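Local coordinates for uncharacterized protein (Escherichia coli UMEA 3162-1, PDB 4X5M) that mediates transmembrane sugar transport down a concentration gradient as a homodimer, probably by rocking movements that open a cargo-binding cavity first to one side, then the other, at residues G8-F17 and F60-T69. Sequence-based numbering, arbitrary orientation.
Sequences GLFAAFFTTF and FAVLIANIVT. With OLB ((2S)-2,3-dihydroxypropyl (9Z)-octadec-9-enoate), chain G; OLA (oleic acid), chain F.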
ATOM      1  N   GLY A   8     -12.544  -2.980  -9.281  1.00 31.02           N
ATOM      2  CA  GLY A   8     -11.171  -3.297  -8.931  1.00 30.62           C
ATOM      3  C   GLY A   8     -10.184  -2.318  -9.536  1.00 29.07           C
ATOM      4  O   GLY A   8      -9.229  -1.899  -8.879  1.00 32.74           O
ATOM      5  N   LEU A   9     -10.414  -1.955 -10.794  1.00 29.78           N
ATOM      6  CA  LEU A   9      -9.574  -0.978 -11.478  1.00 28.06           C
ATOM      7  C   LEU A   9      -9.735   0.395 -10.836  1.00 30.35           C
ATOM      8  O   LEU A   9      -8.775   1.160 -10.733  1.00 32.91           O
ATOM      9  CB  LEU A   9      -9.921  -0.917 -12.967  1.00 31.71           C
ATOM     10  CG  LEU A   9      -9.694  -2.215 -13.744  1.00 33.45           C
ATOM     11  CD1 LEU A   9     -10.156  -2.071 -15.183  1.00 40.49           C
ATOM     12  CD2 LEU A   9      -8.229  -2.617 -13.684  1.00 41.57           C
ATOM     13  N   PHE A  10     -10.960   0.693 -10.412  1.00 29.71           N
ATOM     14  CA  PHE A  10     -11.257   1.912  -9.669  1.00 29.85           C
ATOM     15  C   PHE A  10     -10.451   1.929  -8.375  1.00 29.61           C
ATOM     16  O   PHE A  10      -9.837   2.937  -8.022  1.00 29.00           O
ATOM     17  CB  PHE A  10     -12.758   1.999  -9.375  1.00 38.67           C
ATOM     18  CG  PHE A  10     -13.192   3.293  -8.744  1.00 39.32           C
ATOM     19  CD1 PHE A  10     -13.497   4.393  -9.528  1.00 36.15           C
ATOM     20  CD2 PHE A  10     -13.324   3.400  -7.369  1.00 39.32           C
ATOM     21  CE1 PHE A  10     -13.908   5.581  -8.952  1.00 43.48           C
ATOM     22  CE2 PHE A  10     -13.735   4.585  -6.786  1.00 37.25           C
ATOM     23  CZ  PHE A  10     -14.029   5.677  -7.580  1.00 45.01           C
ATOM     24  N   ALA A  11     -10.451   0.794  -7.685  1.00 28.20           N
ATOM     25  CA  ALA A  11      -9.696   0.627  -6.451  1.00 28.75           C
ATOM     26  C   ALA A  11      -8.196   0.708  -6.704  1.00 28.39           C
ATOM     27  O   ALA A  11      -7.470   1.381  -5.973  1.00 27.22           O
ATOM     28  CB  ALA A  11     -10.046  -0.700  -5.795  1.00 27.36           C
ATOM     29  N   ALA A  12      -7.744   0.010  -7.742  1.00 28.39           N
ATOM     30  CA  ALA A  12      -6.329  -0.024  -8.093  1.00 30.84           C
ATOM     31  C   ALA A  12      -5.799   1.369  -8.415  1.00 31.61           C
ATOM     32  O   ALA A  12      -4.682   1.714  -8.037  1.00 32.00           O
ATOM     33  CB  ALA A  12      -6.099  -0.964  -9.269  1.00 32.59           C
ATOM     34  N   PHE A  13      -6.609   2.165  -9.108  1.00 29.65           N
ATOM     35  CA  PHE A  13      -6.228   3.527  -9.473  1.00 27.74           C
ATOM     36  C   PHE A  13      -5.943   4.384  -8.245  1.00 27.02           C
ATOM     37  O   PHE A  13      -4.920   5.063  -8.173  1.00 27.99           O
ATOM     38  CB  PHE A  13      -7.331   4.179 -10.318  1.00 30.61           C
ATOM     39  CG  PHE A  13      -7.055   5.615 -10.685  1.00 35.47           C
ATOM     40  CD1 PHE A  13      -6.284   5.926 -11.793  1.00 45.52           C
ATOM     41  CD2 PHE A  13      -7.584   6.653  -9.932  1.00 43.90           C
ATOM     42  CE1 PHE A  13      -6.035   7.243 -12.137  1.00 49.00           C
ATOM     43  CE2 PHE A  13      -7.336   7.972 -10.270  1.00 44.28           C
ATOM     44  CZ  PHE A  13      -6.562   8.266 -11.374  1.00 55.76           C
ATOM     45  N   PHE A  14      -6.852   4.346  -7.276  1.00 27.29           N
ATOM     46  CA  PHE A  14      -6.761   5.221  -6.113  1.00 27.62           C
ATOM     47  C   PHE A  14      -5.683   4.805  -5.116  1.00 24.05           C
ATOM     48  O   PHE A  14      -4.965   5.655  -4.602  1.00 32.62           O
ATOM     49  CB  PHE A  14      -8.116   5.305  -5.409  1.00 32.18           C
ATOM     50  CG  PHE A  14      -9.055   6.295  -6.033  1.00 30.79           C
ATOM     51  CD1 PHE A  14      -8.952   7.644  -5.738  1.00 39.28           C
ATOM     52  CD2 PHE A  14     -10.033   5.880  -6.919  1.00 31.25           C
ATOM     53  CE1 PHE A  14      -9.810   8.562  -6.313  1.00 44.30           C
ATOM     54  CE2 PHE A  14     -10.893   6.794  -7.498  1.00 42.96           C
ATOM     55  CZ  PHE A  14     -10.783   8.135  -7.193  1.00 40.49           C
ATOM     56  N   THR A  15      -5.565   3.511  -4.837  1.00 24.22           N
ATOM     57  CA  THR A  15      -4.574   3.052  -3.866  1.00 27.62           C
ATOM     58  C   THR A  15      -3.148   3.138  -4.403  1.00 31.00           C
ATOM     59  O   THR A  15      -2.208   3.374  -3.641  1.00 33.59           O
ATOM     60  CB  THR A  15      -4.840   1.601  -3.414  1.00 25.66           C
ATOM     61  OG1 THR A  15      -4.926   0.745  -4.559  1.00 26.95           O
ATOM     62  CG2 THR A  15      -6.130   1.523  -2.621  1.00 22.57           C
ATOM     63  N   THR A  16      -2.982   2.952  -5.709  1.00 27.53           N
ATOM     64  CA  THR A  16      -1.645   2.960  -6.298  1.00 29.44           C
ATOM     65  C   THR A  16      -1.120   4.380  -6.497  1.00 30.70           C
ATOM     66  O   THR A  16       0.058   4.651  -6.264  1.00 39.23           O
ATOM     67  CB  THR A  16      -1.611   2.222  -7.653  1.00 30.74           C
ATOM     68  OG1 THR A  16      -2.209   0.928  -7.512  1.00 34.93           O
ATOM     69  CG2 THR A  16      -0.179   2.058  -8.133  1.00 39.38           C
ATOM     70  N   PHE A  17      -1.998   5.285  -6.916  1.00 29.94           N
ATOM     71  CA  PHE A  17      -1.581   6.643  -7.259  1.00 31.45           C
ATOM     72  C   PHE A  17      -1.729   7.624  -6.099  1.00 29.94           C
ATOM     73  O   PHE A  17      -1.339   8.786  -6.212  1.00 35.25           O
ATOM     74  CB  PHE A  17      -2.370   7.146  -8.470  1.00 42.66           C
ATOM     75  CG  PHE A  17      -2.087   6.384  -9.736  1.00 55.43           C
ATOM     76  CD1 PHE A  17      -0.862   5.765  -9.930  1.00 51.04           C
ATOM     77  CD2 PHE A  17      -3.045   6.284 -10.730  1.00 59.97           C
ATOM     78  CE1 PHE A  17      -0.599   5.062 -11.093  1.00 52.58           C
ATOM     79  CE2 PHE A  17      -2.788   5.582 -11.895  1.00 63.55           C
ATOM     80  CZ  PHE A  17      -1.564   4.970 -12.077  1.00 50.09           C
ATOM     81  N   PHE A  60      -6.997  -9.091 -13.053  1.00 29.54           N
ATOM     82  CA  PHE A  60      -6.184  -8.048 -13.665  1.00 37.24           C
ATOM     83  C   PHE A  60      -6.101  -6.805 -12.785  1.00 32.91           C
ATOM     84  O   PHE A  60      -5.140  -6.043 -12.870  1.00 35.13           O
ATOM     85  CB  PHE A  60      -6.727  -7.674 -15.045  1.00 42.50           C
ATOM     86  CG  PHE A  60      -5.856  -6.702 -15.790  1.00 57.95           C
ATOM     87  CD1 PHE A  60      -4.686  -7.127 -16.397  1.00 58.70           C
ATOM     88  CD2 PHE A  60      -6.202  -5.363 -15.874  1.00 53.09           C
ATOM     89  CE1 PHE A  60      -3.877  -6.237 -17.079  1.00 49.11           C
ATOM     90  CE2 PHE A  60      -5.397  -4.467 -16.554  1.00 50.17           C
ATOM     91  CZ  PHE A  60      -4.233  -4.904 -17.157  1.00 49.20           C
ATOM     92  N   ALA A  61      -7.112  -6.601 -11.944  1.00 35.04           N
ATOM     93  CA  ALA A  61      -7.114  -5.475 -11.018  1.00 28.16           C
ATOM     94  C   ALA A  61      -5.978  -5.617 -10.011  1.00 25.19           C
ATOM     95  O   ALA A  61      -5.207  -4.685  -9.793  1.00 26.87           O
ATOM     96  CB  ALA A  61      -8.451  -5.370 -10.305  1.00 27.29           C
ATOM     97  N   VAL A  62      -5.884  -6.796  -9.403  1.00 25.23           N
ATOM     98  CA  VAL A  62      -4.810  -7.098  -8.466  1.00 27.65           C
ATOM     99  C   VAL A  62      -3.463  -7.078  -9.179  1.00 27.57           C
ATOM    100  O   VAL A  62      -2.475  -6.562  -8.654  1.00 29.36           O
ATOM    101  CB  VAL A  62      -5.025  -8.471  -7.792  1.00 30.48           C
ATOM    102  CG1 VAL A  62      -3.789  -8.894  -7.012  1.00 28.12           C
ATOM    103  CG2 VAL A  62      -6.250  -8.431  -6.887  1.00 34.25           C
ATOM    104  N   LEU A  63      -3.440  -7.632 -10.388  1.00 29.68           N
ATOM    105  CA  LEU A  63      -2.222  -7.706 -11.189  1.00 35.50           C
ATOM    106  C   LEU A  63      -1.625  -6.335 -11.491  1.00 24.41           C
ATOM    107  O   LEU A  63      -0.487  -6.056 -11.114  1.00 33.93           O
ATOM    108  CB  LEU A  63      -2.494  -8.446 -12.501  1.00 35.48           C
ATOM    109  CG  LEU A  63      -2.092  -9.921 -12.535  1.00 35.01           C
ATOM    110  CD1 LEU A  63      -2.391 -10.532 -13.896  1.00 44.89           C
ATOM    111  CD2 LEU A  63      -0.619 -10.075 -12.188  1.00 33.65           C
ATOM    112  N   ILE A  64      -2.390  -5.484 -12.168  1.00 33.10           N
ATOM    113  CA  ILE A  64      -1.879  -4.188 -12.604  1.00 32.91           C
ATOM    114  C   ILE A  64      -1.551  -3.283 -11.416  1.00 30.33           C
ATOM    115  O   ILE A  64      -0.646  -2.455 -11.495  1.00 28.55           O
ATOM    116  CB  ILE A  64      -2.876  -3.468 -13.552  1.00 34.40           C
ATOM    117  CG1 ILE A  64      -2.197  -2.292 -14.259  1.00 32.34           C
ATOM    118  CG2 ILE A  64      -4.124  -3.010 -12.801  1.00 30.30           C
ATOM    119  CD1 ILE A  64      -3.109  -1.535 -15.201  1.00 47.41           C
ATOM    120  N   ALA A  65      -2.269  -3.457 -10.311  1.00 29.75           N
ATOM    121  CA  ALA A  65      -2.034  -2.654  -9.118  1.00 31.87           C
ATOM    122  C   ALA A  65      -0.639  -2.912  -8.559  1.00 22.41           C
ATOM    123  O   ALA A  65       0.092  -1.979  -8.226  1.00 23.31           O
ATOM    124  CB  ALA A  65      -3.090  -2.947  -8.063  1.00 29.72           C
ATOM    125  N   ASN A  66      -0.275  -4.186  -8.476  1.00 23.63           N
ATOM    126  CA  ASN A  66       0.996  -4.582  -7.884  1.00 22.07           C
ATOM    127  C   ASN A  66       2.168  -4.513  -8.858  1.00 24.21           C
ATOM    128  O   ASN A  66       3.314  -4.365  -8.442  1.00 24.73           O
ATOM    129  CB  ASN A  66       0.882  -5.990  -7.305  1.00 25.46           C
ATOM    130  CG  ASN A  66       0.041  -6.030  -6.046  1.00 31.52           C
ATOM    131  OD1 ASN A  66       0.542  -5.800  -4.945  1.00 30.23           O
ATOM    132  ND2 ASN A  66      -1.244  -6.324  -6.199  1.00 25.05           N
ATOM    133  N   ILE A  67       1.885  -4.624 -10.153  1.00 25.59           N
ATOM    134  CA  ILE A  67       2.935  -4.475 -11.154  1.00 28.83           C
ATOM    135  C   ILE A  67       3.411  -3.026 -11.180  1.00 25.90           C
ATOM    136  O   ILE A  67       4.612  -2.760 -11.196  1.00 27.92           O
ATOM    137  CB  ILE A  67       2.462  -4.902 -12.559  1.00 32.25           C
ATOM    138  CG1 ILE A  67       2.284  -6.420 -12.618  1.00 29.55           C
ATOM    139  CG2 ILE A  67       3.464  -4.463 -13.616  1.00 28.09           C
ATOM    140  CD1 ILE A  67       1.703  -6.921 -13.925  1.00 34.06           C
ATOM    141  N   VAL A  68       2.462  -2.092 -11.169  1.00 22.22           N
ATOM    142  CA  VAL A  68       2.794  -0.672 -11.103  1.00 24.19           C
ATOM    143  C   VAL A  68       3.495  -0.354  -9.785  1.00 24.48           C
ATOM    144  O   VAL A  68       4.471   0.402  -9.755  1.00 25.66           O
ATOM    145  CB  VAL A  68       1.539   0.218 -11.249  1.00 31.09           C
ATOM    146  CG1 VAL A  68       1.897   1.681 -11.050  1.00 27.37           C
ATOM    147  CG2 VAL A  68       0.901   0.015 -12.611  1.00 28.23           C
ATOM    148  N   THR A  69       2.999  -0.944  -8.700  1.00 23.01           N
ATOM    149  CA  THR A  69       3.627  -0.805  -7.389  1.00 22.93           C
ATOM    150  C   THR A  69       5.076  -1.281  -7.437  1.00 23.99           C
ATOM    151  O   THR A  69       5.968  -0.647  -6.873  1.00 24.30           O
ATOM    152  CB  THR A  69       2.864  -1.599  -6.306  1.00 23.62           C
ATOM    153  OG1 THR A  69       1.530  -1.092  -6.191  1.00 24.72           O
ATOM    154  CG2 THR A  69       3.558  -1.476  -4.961  1.00 34.23           C
TER
HETATM  155  C1  OLB G 204      -0.810  -3.439  -3.050  0.50 40.18           C
HETATM  156  C2  OLB G 204      -0.502  -1.971  -2.863  0.50 41.27           C
HETATM  157  C3  OLB G 204       0.365  -1.826  -1.631  0.50 41.19           C
HETATM  158  C4  OLB G 204      -0.190  -0.754  -0.713  0.50 46.06           C
HETATM  159  C5  OLB G 204       0.037  -1.157   0.735  0.50 42.06           C
HETATM  160  O19 OLB G 204      -0.033  -4.277  -2.640  0.50 37.19           O
HETATM  161  O20 OLB G 204      -2.000  -3.831  -3.685  0.50 46.79           O
HETATM  162  C21 OLB G 204      -2.423  -5.126  -3.333  0.50 39.59           C
HETATM  163  C22 OLB G 204      -3.846  -5.321  -3.798  0.50 42.66           C
HETATM  164  O23 OLB G 204      -3.852  -6.158  -4.928  0.50 43.32           O
HETATM  165  C24 OLB G 204      -4.649  -5.964  -2.693  0.50 43.19           C
HETATM  166  O25 OLB G 204      -5.304  -4.957  -1.957  0.50 38.42           O
HETATM  167  C6  OLB G 204      -0.552  -0.157   1.713  0.50 44.22           C
HETATM  168  C7  OLB G 204       0.202   1.160   1.643  0.50 49.75           C
HETATM  169  C8  OLB G 204       0.928   1.504   2.940  0.50 45.61           C
HETATM  170  C9  OLB G 204       0.064   2.343   3.870  0.50 45.08           C
HETATM  171  C10 OLB G 204       0.014   3.694   3.826  0.50 42.48           C
HETATM  172  C11 OLB G 204       0.844   4.485   2.842  0.50 46.79           C
HETATM  173  C12 OLB G 204       2.214   4.783   3.422  0.50 49.48           C
HETATM  174  C13 OLB G 204       3.235   4.456   2.353  0.50 48.35           C
HETATM  175  C14 OLB G 204       4.579   4.111   2.953  0.50 45.43           C
HETATM  176  C15 OLB G 204       5.506   3.733   1.821  0.50 46.41           C
HETATM  177  C16 OLB G 204       4.934   2.527   1.109  0.50 46.43           C
HETATM  178  C17 OLB G 204       5.103   2.680  -0.386  0.50 42.10           C
HETATM  179  C18 OLB G 204       3.885   2.101  -1.067  0.50 44.78           C
HETATM  180  C12 OLA F 203      -8.215   2.461 -15.758  1.00 58.33           C
HETATM  181  C13 OLA F 203      -7.471   2.810 -14.488  1.00 60.52           C
HETATM  182  C14 OLA F 203      -6.386   1.784 -14.250  1.00 54.63           C
HETATM  183  C15 OLA F 203      -5.833   1.950 -12.852  1.00 45.91           C
HETATM  184  C16 OLA F 203      -4.964   0.757 -12.524  1.00 40.08           C
HETATM  185  C17 OLA F 203      -3.510   1.172 -12.556  1.00 47.69           C
HETATM  186  C18 OLA F 203      -3.060   1.509 -11.153  1.00 43.93           C
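Thr16 meets helix 60-69 with its methyl: CG2 lies across Val68, 3.6 Å from CG1, the closest touch its side chain makes there. CG2 gets there because it stands anti to the backbone N, while the hydroxyl (chi1 -51°) folds back beside that N and gives its proton to Ala12 O at 2.6 Å from OG1. Thr69 OG1 likewise donates within its own helix, to Ala65 O. Toward the N-terminus small residues take over before Leu9 and Phe60 close the contact. Ala12 CB and Ala65 CB sit 3.8 Å apart, and Ala61 CB rests on bare backbone, 3.6 Å from Gly8 C, where a side chain at Gly8 would collide with it. These small residues let the axes close to 8.6 Å at a crossing of only -15°. The nearly parallel pair joins the first and third transmembrane helices of the three-helix SemiSWEET bundle, a PQ-loop fold that forms its transport unit as a dimer. At the N-terminal end, Leu9 CD2 approaches the edge of the Phe60 ring, near its plane, and also touches Ile64 CG2. An oleic acid tail runs along one side of the pair, from near Leu9 to Thr16, its C18 ending 3.8 Å from Thr16 OG1 and its C17 against Ile64 CD1. On another side of helix 60-69, Asn66 ND2 bonds almost straight to Val62 O (169°) and also reaches O23 of a monoolein, which Asn66 of the second subunit grips too. A leucine in place of Asn66 would probably leave that glycerol hydroxyl without its donor from this subunit and take one of two donors from Val62 O. Trp50 of helix 37-57 packs on Asn66, and Trp50 of the second subunit hydrogen-bonds to Thr15 OG1.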